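Local coordinates for protein aldo-keto Reductase, OXIDOREDUCTASE (PDB 5T79) that probably reduces aldehydes such as 3-hydroxybutanal with NADPH, as an aldo-keto reductase built on a TIM barrel, at residues A[98-103]-A[137-142]; A[187-192]-A[214-219]; A[111-116]-A[149-154]. All coordinates share one frame; numbering follows the deposited sequence.

Contact 1 of 3, residues A[98-103]-A[137-142]. With NDP (NADPH dihydro-nicotinamide-adenine-dinucleotide phosphate), chain E.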
loop_
_atom_site.group_PDB
_atom_site.type_symbol
_atom_site.label_atom_id
_atom_site.label_comp_id
_atom_site.label_asym_id
_atom_site.label_seq_id
_atom_site.Cartn_x
_atom_site.Cartn_y
_atom_site.Cartn_z
ATOM N N ALA A 98 -3.029 12.001 3.994
ATOM C CA ALA A 98 -3.287 13.385 3.546
ATOM C C ALA A 98 -1.992 13.902 2.968
ATOM O O ALA A 98 -0.937 13.646 3.549
ATOM C CB ALA A 98 -3.769 14.277 4.707
ATOM N N GLY A 99 -2.040 14.600 1.832
ATOM C CA GLY A 99 -0.811 15.127 1.240
ATOM C C GLY A 99 -0.960 15.531 -0.216
ATOM O O GLY A 99 -0.234 16.408 -0.676
ATOM N N TYR A 100 -1.909 14.895 -0.934
ATOM C CA TYR A 100 -2.290 15.243 -2.304
ATOM C C TYR A 100 -3.545 16.115 -2.230
ATOM O O TYR A 100 -3.959 16.475 -1.125
ATOM C CB TYR A 100 -2.518 14.001 -3.191
ATOM C CG TYR A 100 -1.237 13.386 -3.707
ATOM C CD1 TYR A 100 -0.588 13.909 -4.823
ATOM C CD2 TYR A 100 -0.718 12.230 -3.132
ATOM C CE1 TYR A 100 0.585 13.336 -5.314
ATOM C CE2 TYR A 100 0.454 11.643 -3.617
ATOM C CZ TYR A 100 1.108 12.206 -4.700
ATOM O OH TYR A 100 2.262 11.631 -5.186
ATOM N N THR A 101 -4.118 16.498 -3.385
ATOM C CA THR A 101 -5.263 17.420 -3.392
ATOM C C THR A 101 -6.529 16.730 -2.917
ATOM O O THR A 101 -6.879 15.682 -3.455
ATOM C CB THR A 101 -5.487 18.002 -4.799
ATOM O OG1 THR A 101 -4.239 18.403 -5.340
ATOM C CG2 THR A 101 -6.431 19.194 -4.781
ATOM N N MET A 102 -7.215 17.332 -1.926
ATOM C CA MET A 102 -8.470 16.803 -1.399
ATOM C C MET A 102 -9.597 17.813 -1.617
ATOM O O MET A 102 -10.648 17.451 -2.149
ATOM C CB MET A 102 -8.352 16.407 0.075
ATOM C CG MET A 102 -9.658 15.776 0.645
ATOM S SD MET A 102 -10.133 14.254 -0.230
ATOM C CE MET A 102 -11.793 13.999 0.403
ATOM N N TRP A 103 -9.431 19.051 -1.133
ATOM C CA TRP A 103 -10.453 20.073 -1.339
ATOM C C TRP A 103 -9.768 21.301 -1.915
ATOM O O TRP A 103 -8.534 21.351 -1.945
ATOM C CB TRP A 103 -11.279 20.348 -0.069
ATOM C CG TRP A 103 -10.522 20.891 1.110
ATOM C CD1 TRP A 103 -10.293 22.207 1.382
ATOM C CD2 TRP A 103 -10.102 20.163 2.277
ATOM N NE1 TRP A 103 -9.638 22.333 2.578
ATOM C CE2 TRP A 103 -9.560 21.104 3.182
ATOM C CE3 TRP A 103 -10.081 18.799 2.624
ATOM C CZ2 TRP A 103 -8.955 20.723 4.391
ATOM C CZ3 TRP A 103 -9.520 18.424 3.839
ATOM C CH2 TRP A 103 -8.972 19.378 4.712
ATOM N N HIS A 137 1.670 10.925 5.836
ATOM C CA HIS A 137 1.841 12.128 5.020
ATOM C C HIS A 137 2.011 11.535 3.621
ATOM O O HIS A 137 2.939 10.743 3.406
ATOM C CB HIS A 137 3.022 13.008 5.446
ATOM C CG HIS A 137 3.067 14.286 4.657
ATOM N ND1 HIS A 137 4.270 14.891 4.336
ATOM C CD2 HIS A 137 2.054 15.006 4.107
ATOM C CE1 HIS A 137 3.955 15.992 3.668
ATOM N NE2 HIS A 137 2.633 16.085 3.469
ATOM N N HIS A 138 1.068 11.825 2.695
ATOM C CA HIS A 138 0.952 11.162 1.388
ATOM C C HIS A 138 2.106 11.447 0.400
ATOM O O HIS A 138 2.386 10.610 -0.475
ATOM C CB HIS A 138 -0.397 11.549 0.751
ATOM C CG HIS A 138 -1.000 10.547 -0.189
ATOM N ND1 HIS A 138 -2.350 10.579 -0.489
ATOM C CD2 HIS A 138 -0.423 9.540 -0.889
ATOM C CE1 HIS A 138 -2.542 9.625 -1.392
ATOM N NE2 HIS A 138 -1.418 8.950 -1.637
ATOM N N ARG A 139 2.755 12.615 0.507
ATOM C CA ARG A 139 3.873 12.964 -0.385
ATOM C C ARG A 139 4.614 14.145 0.209
ATOM O O ARG A 139 4.003 14.895 0.978
ATOM C CB ARG A 139 3.384 13.314 -1.818
ATOM C CG ARG A 139 2.368 14.473 -1.841
ATOM C CD ARG A 139 2.502 15.368 -3.062
ATOM N NE ARG A 139 1.362 16.285 -3.177
ATOM C CZ ARG A 139 1.079 17.001 -4.262
ATOM N NH1 ARG A 139 1.854 16.928 -5.336
ATOM N NH2 ARG A 139 0.030 17.813 -4.275
ATOM N N PRO A 140 5.905 14.348 -0.126
ATOM C CA PRO A 140 6.624 15.514 0.411
ATOM C C PRO A 140 5.963 16.846 0.088
ATOM O O PRO A 140 5.347 16.997 -0.980
ATOM C CB PRO A 140 7.976 15.450 -0.316
ATOM C CG PRO A 140 8.157 13.996 -0.654
ATOM C CD PRO A 140 6.772 13.551 -1.023
ATOM N N ASP A 141 6.146 17.826 0.998
ATOM C CA ASP A 141 5.736 19.217 0.799
ATOM C C ASP A 141 7.006 20.069 0.965
ATOM O O ASP A 141 7.337 20.459 2.088
ATOM C CB ASP A 141 4.610 19.631 1.761
ATOM C CG ASP A 141 4.178 21.091 1.638
ATOM O OD1 ASP A 141 4.602 21.767 0.669
ATOM O OD2 ASP A 141 3.342 21.517 2.430
ATOM N N PRO A 142 7.740 20.362 -0.129
ATOM C CA PRO A 142 9.017 21.089 0.023
ATOM C C PRO A 142 8.934 22.521 0.575
ATOM O O PRO A 142 9.937 23.013 1.091
ATOM C CB PRO A 142 9.587 21.137 -1.404
ATOM C CG PRO A 142 8.434 20.842 -2.313
ATOM C CD PRO A 142 7.514 19.944 -1.528
HETATM P PA NDP E . -1.356 -2.877 -8.823
HETATM O O1A NDP E . -1.352 -4.118 -7.982
HETATM O O2A NDP E . -0.169 -2.268 -9.422
HETATM O O5B NDP E . -2.390 -3.005 -10.049
HETATM C C5B NDP E . -3.764 -3.187 -9.652
HETATM C C4B NDP E . -4.667 -3.286 -10.850
HETATM O O4B NDP E . -4.098 -4.205 -11.809
HETATM C C3B NDP E . -6.063 -3.812 -10.519
HETATM O O3B NDP E . -6.959 -2.729 -10.281
HETATM C C2B NDP E . -6.428 -4.642 -11.743
HETATM O O2B NDP E . -7.034 -3.824 -12.768
HETATM C C1B NDP E . -5.068 -5.139 -12.238
HETATM N N9A NDP E . -4.684 -6.459 -11.746
HETATM C C8A NDP E . -4.275 -6.798 -10.483
HETATM N N7A NDP E . -3.986 -8.069 -10.338
HETATM C C5A NDP E . -4.229 -8.606 -11.594
HETATM C C6A NDP E . -4.177 -9.925 -12.089
HETATM N N6A NDP E . -3.711 -10.966 -11.390
HETATM N N1A NDP E . -4.569 -10.129 -13.367
HETATM C C2A NDP E . -4.934 -9.076 -14.107
HETATM N N3A NDP E . -5.000 -7.789 -13.757
HETATM C C4A NDP E . -4.652 -7.622 -12.473
HETATM O O3 NDP E . -1.934 -1.882 -7.730
HETATM P PN NDP E . -2.166 -0.310 -7.914
HETATM O O1N NDP E . -3.628 -0.303 -8.172
HETATM O O2N NDP E . -1.214 0.331 -8.913
HETATM O O5D NDP E . -1.783 0.476 -6.545
HETATM C C5D NDP E . -1.605 -0.346 -5.358
HETATM C C4D NDP E . -2.137 0.358 -4.131
HETATM O O4D NDP E . -1.162 1.319 -3.685
HETATM C C3D NDP E . -3.423 1.147 -4.296
HETATM O O3D NDP E . -4.551 0.289 -4.225
HETATM C C2D NDP E . -3.313 2.204 -3.188
HETATM O O2D NDP E . -3.831 1.873 -1.901
HETATM C C1D NDP E . -1.802 2.451 -3.133
HETATM N N1N NDP E . -1.363 3.611 -3.934
HETATM C C2N NDP E . -0.706 4.630 -3.245
HETATM C C3N NDP E . -0.250 5.739 -3.853
HETATM C C7N NDP E . 0.692 6.645 -3.106
HETATM O O7N NDP E . 1.022 7.682 -3.702
HETATM N N7N NDP E . 1.102 6.371 -1.867
HETATM C C4N NDP E . -0.650 6.026 -5.276
HETATM C C5N NDP E . -1.105 4.796 -5.985
HETATM C C6N NDP E . -1.459 3.695 -5.352
HETATM P P2B NDP E . -8.357 -4.132 -13.660
HETATM O O1X NDP E . -9.499 -3.201 -13.491
HETATM O O2X NDP E . -7.764 -4.106 -15.062
HETATM O O3X NDP E . -8.699 -5.583 -13.341
HETATM O O HOH W 1 2.157 17.013 0.809
HETATM O O HOH W 2 -3.876 12.965 0.105
#

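Contact 2 of 3, residues A[187-192]-A[214-219]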
loop_
_atom_site.group_PDB
_atom_site.type_symbol
_atom_site.label_atom_id
_atom_site.label_comp_id
_atom_site.label_asym_id
_atom_site.label_seq_id
_atom_site.Cartn_x
_atom_site.Cartn_y
_atom_site.Cartn_z
ATOM N N THR A 187 7.582 9.678 18.532
ATOM C CA THR A 187 6.582 8.925 17.775
ATOM C C THR A 187 7.343 8.348 16.582
ATOM O O THR A 187 7.374 8.993 15.537
ATOM C CB THR A 187 5.392 9.822 17.372
ATOM O OG1 THR A 187 4.764 10.290 18.552
ATOM C CG2 THR A 187 4.375 9.082 16.494
ATOM N N PRO A 188 8.055 7.214 16.736
ATOM C CA PRO A 188 8.883 6.720 15.615
ATOM C C PRO A 188 8.081 6.359 14.375
ATOM O O PRO A 188 6.985 5.796 14.478
ATOM C CB PRO A 188 9.595 5.480 16.183
ATOM C CG PRO A 188 8.913 5.152 17.428
ATOM C CD PRO A 188 8.193 6.367 17.938
ATOM N N CYS A 189 8.626 6.709 13.198
ATOM C CA CYS A 189 7.989 6.395 11.922
ATOM C C CYS A 189 7.812 4.885 11.796
ATOM O O CYS A 189 8.790 4.161 11.874
ATOM C CB CYS A 189 8.834 6.932 10.773
ATOM S SG CYS A 189 8.049 6.754 9.163
ATOM N N LEU A 190 6.589 4.411 11.596
ATOM C CA LEU A 190 6.394 2.961 11.469
ATOM C C LEU A 190 6.827 2.440 10.111
ATOM O O LEU A 190 7.405 1.344 10.011
ATOM C CB LEU A 190 4.892 2.588 11.687
ATOM C CG LEU A 190 4.536 1.088 11.500
ATOM C CD1 LEU A 190 5.111 0.245 12.624
ATOM C CD2 LEU A 190 3.012 0.842 11.420
ATOM N N ILE A 191 6.480 3.196 9.044
ATOM C CA ILE A 191 6.550 2.676 7.692
ATOM C C ILE A 191 6.724 3.758 6.632
ATOM O O ILE A 191 6.354 4.918 6.823
ATOM C CB ILE A 191 5.194 1.882 7.467
ATOM C CG1 ILE A 191 5.218 0.986 6.181
ATOM C CG2 ILE A 191 3.927 2.806 7.501
ATOM C CD1 ILE A 191 4.097 -0.098 6.178
ATOM N N HIS A 192 7.238 3.322 5.484
ATOM C CA HIS A 192 7.377 4.116 4.280
ATOM C C HIS A 192 6.638 3.391 3.184
ATOM O O HIS A 192 6.801 2.178 3.029
ATOM C CB HIS A 192 8.861 4.285 3.912
ATOM C CG HIS A 192 9.118 5.252 2.787
ATOM N ND1 HIS A 192 8.533 5.089 1.537
ATOM C CD2 HIS A 192 9.928 6.331 2.751
ATOM C CE1 HIS A 192 9.012 6.069 0.781
ATOM N NE2 HIS A 192 9.850 6.848 1.469
ATOM N N LYS A 214 17.280 2.203 9.848
ATOM C CA LYS A 214 16.468 2.950 10.810
ATOM C C LYS A 214 15.368 2.153 11.520
ATOM O O LYS A 214 14.713 2.662 12.420
ATOM C CB LYS A 214 15.859 4.184 10.142
ATOM C CG LYS A 214 16.862 5.211 9.660
ATOM C CD LYS A 214 17.559 5.920 10.810
ATOM C CE LYS A 214 18.390 7.092 10.312
ATOM N NZ LYS A 214 19.020 7.864 11.413
ATOM N N GLY A 215 15.178 0.914 11.098
ATOM C CA GLY A 215 14.150 0.043 11.645
ATOM C C GLY A 215 12.756 0.447 11.233
ATOM O O GLY A 215 11.811 0.306 12.014
ATOM N N VAL A 216 12.613 0.935 9.985
ATOM C CA VAL A 216 11.325 1.384 9.432
ATOM C C VAL A 216 10.874 0.359 8.381
ATOM O O VAL A 216 11.680 -0.088 7.566
ATOM C CB VAL A 216 11.410 2.831 8.864
ATOM C CG1 VAL A 216 10.086 3.265 8.216
ATOM C CG2 VAL A 216 11.797 3.829 9.970
ATOM N N GLY A 217 9.592 0.005 8.411
ATOM C CA GLY A 217 9.042 -0.945 7.452
ATOM C C GLY A 217 8.801 -0.309 6.106
ATOM O O GLY A 217 8.952 0.915 5.941
ATOM N N SER A 218 8.326 -1.124 5.158
ATOM C CA SER A 218 8.037 -0.638 3.819
ATOM C C SER A 218 6.936 -1.439 3.175
ATOM O O SER A 218 6.879 -2.667 3.308
ATOM C CB SER A 218 9.299 -0.669 2.947
ATOM O OG SER A 218 9.885 -1.959 2.986
ATOM N N ILE A 219 6.091 -0.749 2.400
ATOM C CA ILE A 219 4.979 -1.386 1.705
ATOM C C ILE A 219 4.995 -0.864 0.249
ATOM O O ILE A 219 4.813 0.331 0.013
ATOM C CB ILE A 219 3.625 -1.182 2.454
ATOM C CG1 ILE A 219 2.466 -1.906 1.727
ATOM C CG2 ILE A 219 3.285 0.329 2.732
ATOM C CD1 ILE A 219 1.219 -2.086 2.561
HETATM O O HOH W 3 9.954 2.109 13.591
#

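Contact 3 of 3, residues A[111-116]-A[149-154]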
loop_
_atom_site.group_PDB
_atom_site.type_symbol
_atom_site.label_atom_id
_atom_site.label_comp_id
_atom_site.label_asym_id
_atom_site.label_seq_id
_atom_site.Cartn_x
_atom_site.Cartn_y
_atom_site.Cartn_z
ATOM N N GLY A 111 1.229 19.781 2.981
ATOM C CA GLY A 111 1.603 19.382 4.320
ATOM C C GLY A 111 1.388 20.187 5.579
ATOM O O GLY A 111 2.056 19.918 6.559
ATOM N N SER A 112 0.493 21.164 5.572
ATOM C CA SER A 112 0.310 21.966 6.774
ATOM C C SER A 112 -0.336 21.155 7.901
ATOM O O SER A 112 -1.046 20.173 7.657
ATOM C CB SER A 112 -0.549 23.198 6.500
ATOM O OG SER A 112 -1.879 22.848 6.120
ATOM N N ARG A 113 -0.123 21.617 9.137
ATOM C CA ARG A 113 -0.765 21.053 10.322
ATOM C C ARG A 113 -2.286 21.201 10.170
ATOM O O ARG A 113 -3.030 20.266 10.460
ATOM C CB ARG A 113 -0.254 21.791 11.561
ATOM C CG ARG A 113 -0.990 21.439 12.863
ATOM C CD ARG A 113 -0.557 22.403 13.966
ATOM N NE ARG A 113 -1.090 22.041 15.287
ATOM C CZ ARG A 113 -0.590 21.077 16.064
ATOM N NH1 ARG A 113 0.456 20.367 15.663
ATOM N NH2 ARG A 113 -1.124 20.830 17.256
ATOM N N LYS A 114 -2.732 22.342 9.625
ATOM C CA LYS A 114 -4.157 22.614 9.374
ATOM C C LYS A 114 -4.738 21.522 8.469
ATOM O O LYS A 114 -5.761 20.927 8.800
ATOM C CB LYS A 114 -4.311 24.026 8.741
ATOM C CG LYS A 114 -5.535 24.260 7.839
ATOM C CD LYS A 114 -6.787 24.503 8.633
ATOM C CE LYS A 114 -7.899 25.182 7.829
ATOM N NZ LYS A 114 -9.084 25.386 8.711
ATOM N N TYR A 115 -4.089 21.245 7.332
ATOM C CA TYR A 115 -4.625 20.248 6.410
ATOM C C TYR A 115 -4.621 18.851 7.025
ATOM O O TYR A 115 -5.651 18.173 6.935
ATOM C CB TYR A 115 -3.867 20.271 5.071
ATOM C CG TYR A 115 -4.182 19.151 4.097
ATOM C CD1 TYR A 115 -5.505 18.820 3.774
ATOM C CD2 TYR A 115 -3.168 18.509 3.406
ATOM C CE1 TYR A 115 -5.790 17.790 2.861
ATOM C CE2 TYR A 115 -3.441 17.530 2.454
ATOM C CZ TYR A 115 -4.751 17.172 2.184
ATOM O OH TYR A 115 -4.957 16.149 1.293
ATOM N N LEU A 116 -3.496 18.412 7.618
ATOM C CA LEU A 116 -3.412 17.043 8.179
ATOM C C LEU A 116 -4.456 16.799 9.286
ATOM O O LEU A 116 -5.128 15.758 9.268
ATOM C CB LEU A 116 -1.995 16.741 8.700
ATOM C CG LEU A 116 -1.062 16.028 7.686
ATOM C CD1 LEU A 116 -0.888 16.825 6.400
ATOM C CD2 LEU A 116 0.344 15.775 8.294
ATOM N N THR A 149 4.965 19.416 9.685
ATOM C CA THR A 149 4.231 18.238 9.211
ATOM C C THR A 149 4.412 17.061 10.174
ATOM O O THR A 149 3.450 16.366 10.491
ATOM C CB THR A 149 4.689 17.834 7.800
ATOM O OG1 THR A 149 4.617 18.982 6.936
ATOM C CG2 THR A 149 3.794 16.733 7.224
ATOM N N MET A 150 5.648 16.846 10.628
ATOM C CA MET A 150 5.960 15.735 11.520
ATOM C C MET A 150 5.355 15.939 12.898
ATOM O O MET A 150 4.899 14.960 13.514
ATOM C CB MET A 150 7.475 15.512 11.614
ATOM C CG MET A 150 8.109 15.065 10.296
ATOM S SD MET A 150 7.503 13.524 9.529
ATOM C CE MET A 150 6.463 14.182 8.257
ATOM N N LYS A 151 5.356 17.191 13.387
ATOM C CA LYS A 151 4.728 17.533 14.664
ATOM C C LYS A 151 3.184 17.294 14.591
ATOM O O LYS A 151 2.594 16.899 15.605
ATOM C CB LYS A 151 5.036 18.979 15.048
ATOM C CG LYS A 151 4.611 19.318 16.477
ATOM C CD LYS A 151 5.360 20.506 17.028
ATOM C CE LYS A 151 6.720 20.156 17.579
ATOM N NZ LYS A 151 7.545 21.379 17.738
ATOM N N ALA A 152 2.550 17.530 13.405
ATOM C CA ALA A 152 1.109 17.243 13.213
ATOM C C ALA A 152 0.871 15.723 13.322
ATOM O O ALA A 152 -0.083 15.310 13.973
ATOM C CB ALA A 152 0.613 17.766 11.872
ATOM N N LEU A 153 1.778 14.892 12.753
ATOM C CA LEU A 153 1.683 13.422 12.877
ATOM C C LEU A 153 1.833 12.997 14.349
ATOM O O LEU A 153 1.027 12.211 14.845
ATOM C CB LEU A 153 2.755 12.718 12.007
ATOM C CG LEU A 153 2.612 12.913 10.477
ATOM C CD1 LEU A 153 3.725 12.155 9.753
ATOM C CD2 LEU A 153 1.219 12.404 9.961
ATOM N N ASP A 154 2.875 13.501 15.033
ATOM C CA ASP A 154 3.127 13.240 16.461
ATOM C C ASP A 154 1.882 13.646 17.300
ATOM O O ASP A 154 1.433 12.887 18.154
ATOM C CB ASP A 154 4.365 14.059 16.908
ATOM C CG ASP A 154 4.636 13.979 18.397
ATOM O OD1 ASP A 154 5.019 12.895 18.871
ATOM O OD2 ASP A 154 4.479 15.013 19.086
#

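Contact 1 of 3, residues A[98-103]-A[137-142]
Tyr-100 and Arg-139 lie against each other where two loops meet beyond the C-terminal ends of neighbouring parallel strands of the TIM barrel, the rim on which aldo-keto reductases hold their cofactor. In a CH-pi contact, Arg-139 CG sits over the centre of one face of the Tyr-100 ring, 3.8 Å from its centroid, and the guanidinium continues along that face with its plane only 18° from the ring. At its edge the same ring meets His-138 in a T-shaped pair: Tyr-100 CD2 points into the imidazole face, 3.4 Å from His-138 CG, with the planes at 89°.

One hydrogen bond joins the backbones, His-138 N to Ala-98 O (2.8 Å). A second comes from a side chain: Arg-139 NE gives Gly-99 O a nearly straight bond of 3.0 Å lying in the guanidinium plane; Asp-109 takes NH2 in a salt bridge.

Two waters complete the seam. One links Gly-99 O, Arg-139 O and NE2 of His-137, whose ND1 is hydrogen-bonded to Tyr-170 OH; the other joins Tyr-100 N to His-138 ND1. This bond and the Tyr-100 edge help to hold the imidazole, whose far edge is toward the nicotinamide amide, His-138 NE2 lying 3.4 Å from O7N of NADPH.

Contact 2 of 3, residues A[187-192]-A[214-219]
Ile-191 and Gly-217 meet through their peptide groups, the flat elements of this pair of parallel barrel strands. Over one face of the Gly-217–Ser-218 peptide lies CG1 of Ile-191, 3.8 Å from Gly-217 C. CG1 of Val-216 lies over the Ile-191–His-192 peptide, displaced toward Ile-191 CA. At the edges run the hydrogen bonds, which alternate as parallel strands require: Gly-217 N donates to Leu-190 O, His-192 N to Gly-217 O, and Ile-219 N to His-192 O. The last reaches its carbonyl in plane, whereas the donor on Gly-217 O stands 39° out of the carbonyl plane.

These strands are the two ends of a beta-alpha-beta unit in the TIM barrel, with helix 207-214 between them. Ile-191 faces the barrel interior, where it and Ile-219 both touch Tyr-136 of strand 132-137. His-192 and Ser-218 point to the other face of the sheet; the imidazole swings away from the neighbouring strand, and its NE2 is hydrogen-bonded to Tyr-170 O.

Just ahead of Gly-217, Val-216 packs against the other segment. Its CG1, anti to the backbone N (chi1 177°), lies 3.6 Å from Ile-191 CA and 4.1 Å from Cys-189 SG, while CG2 rests on Cys-189 O; Ile-179 of helix 172-185 also touches this side chain. Further along, the two isoleucines cross obliquely. Ile-191 holds CG1 anti to its backbone N (chi1 -167°) and extends along the inner face until CD1 meets Ile-219 CG2 at 3.6 Å.

Contact 3 of 3, residues A[111-116]-A[149-154]
Two neighbouring helices of the outer layer of the TIM barrel, 113-127 and 146-158, come together here, and the contact shows how one polar bond and a few apolar side chains can join the first turn of helix 113-127 to the middle of helix 146-158. Leu-116, Ala-152, Leu-153 and Thr-149 form the apolar part. The touching branch of Leu-116 is CD2: it lies 3.7 Å from Thr-149 CG2, the two side chains crossing at about a right angle, and 3.9 Å from Leu-153 CD2. The methyl of Ala-152 is small enough to fit against the backbone of the other helix, its CB 3.9 Å from Arg-113 CA.

The polar bond runs from Thr-149 OG1 to Gly-111 O, 2.8 Å away. With OG1 anti to its carbonyl carbon (chi1 -52°), Thr-149 turns its hydroxyl to Gly-111 and keeps CG2 for Leu-116. Next in sequence, Ser-112 N-caps helix 113-127: its OG accepts from Tyr-115 N at 3.0 Å.

Toward the outside, Arg-113 reaches across in an extended chain. Its NH1 ends 4.1 Å from Lys-151 O, too long for a hydrogen bond, and its side chain also touches His-155, a zinc ligand in a structure of this protein, although no zinc is bound to this chain.

On its inner side the helix pair packs on strand 132-137, which follows the first helix and precedes the second: Leu-116 and Leu-153 both rest on Phe-135, Leu-116 and Thr-149 on His-137, while Met-150 faces the next helix, 172-185.

In the fold
Contacts 1 and 3 adjoin, their centres 10 Å apart. Strands 93-98 and 132-137 end in the loops of contact 1, and the helices that follow those loops meet in contact 3; Asp-141 OD2 joins them through Gly-111 N at 2.8 Å. Contact 2 belongs to a later beta-alpha-beta unit. It stays about 8 Å from contact 1 at the nearest atoms but meets contact 3 where Thr-187 OG1 lies 2.6 Å from Asp-154 OD1. Distance from NADPH grades the three: contact 1 supplies His-138 to its pocket, the side chain of Ile-219 in contact 2 stands about 7 Å from the cofactor, and the side chain of Leu-153 in contact 3 about 13 Å from it.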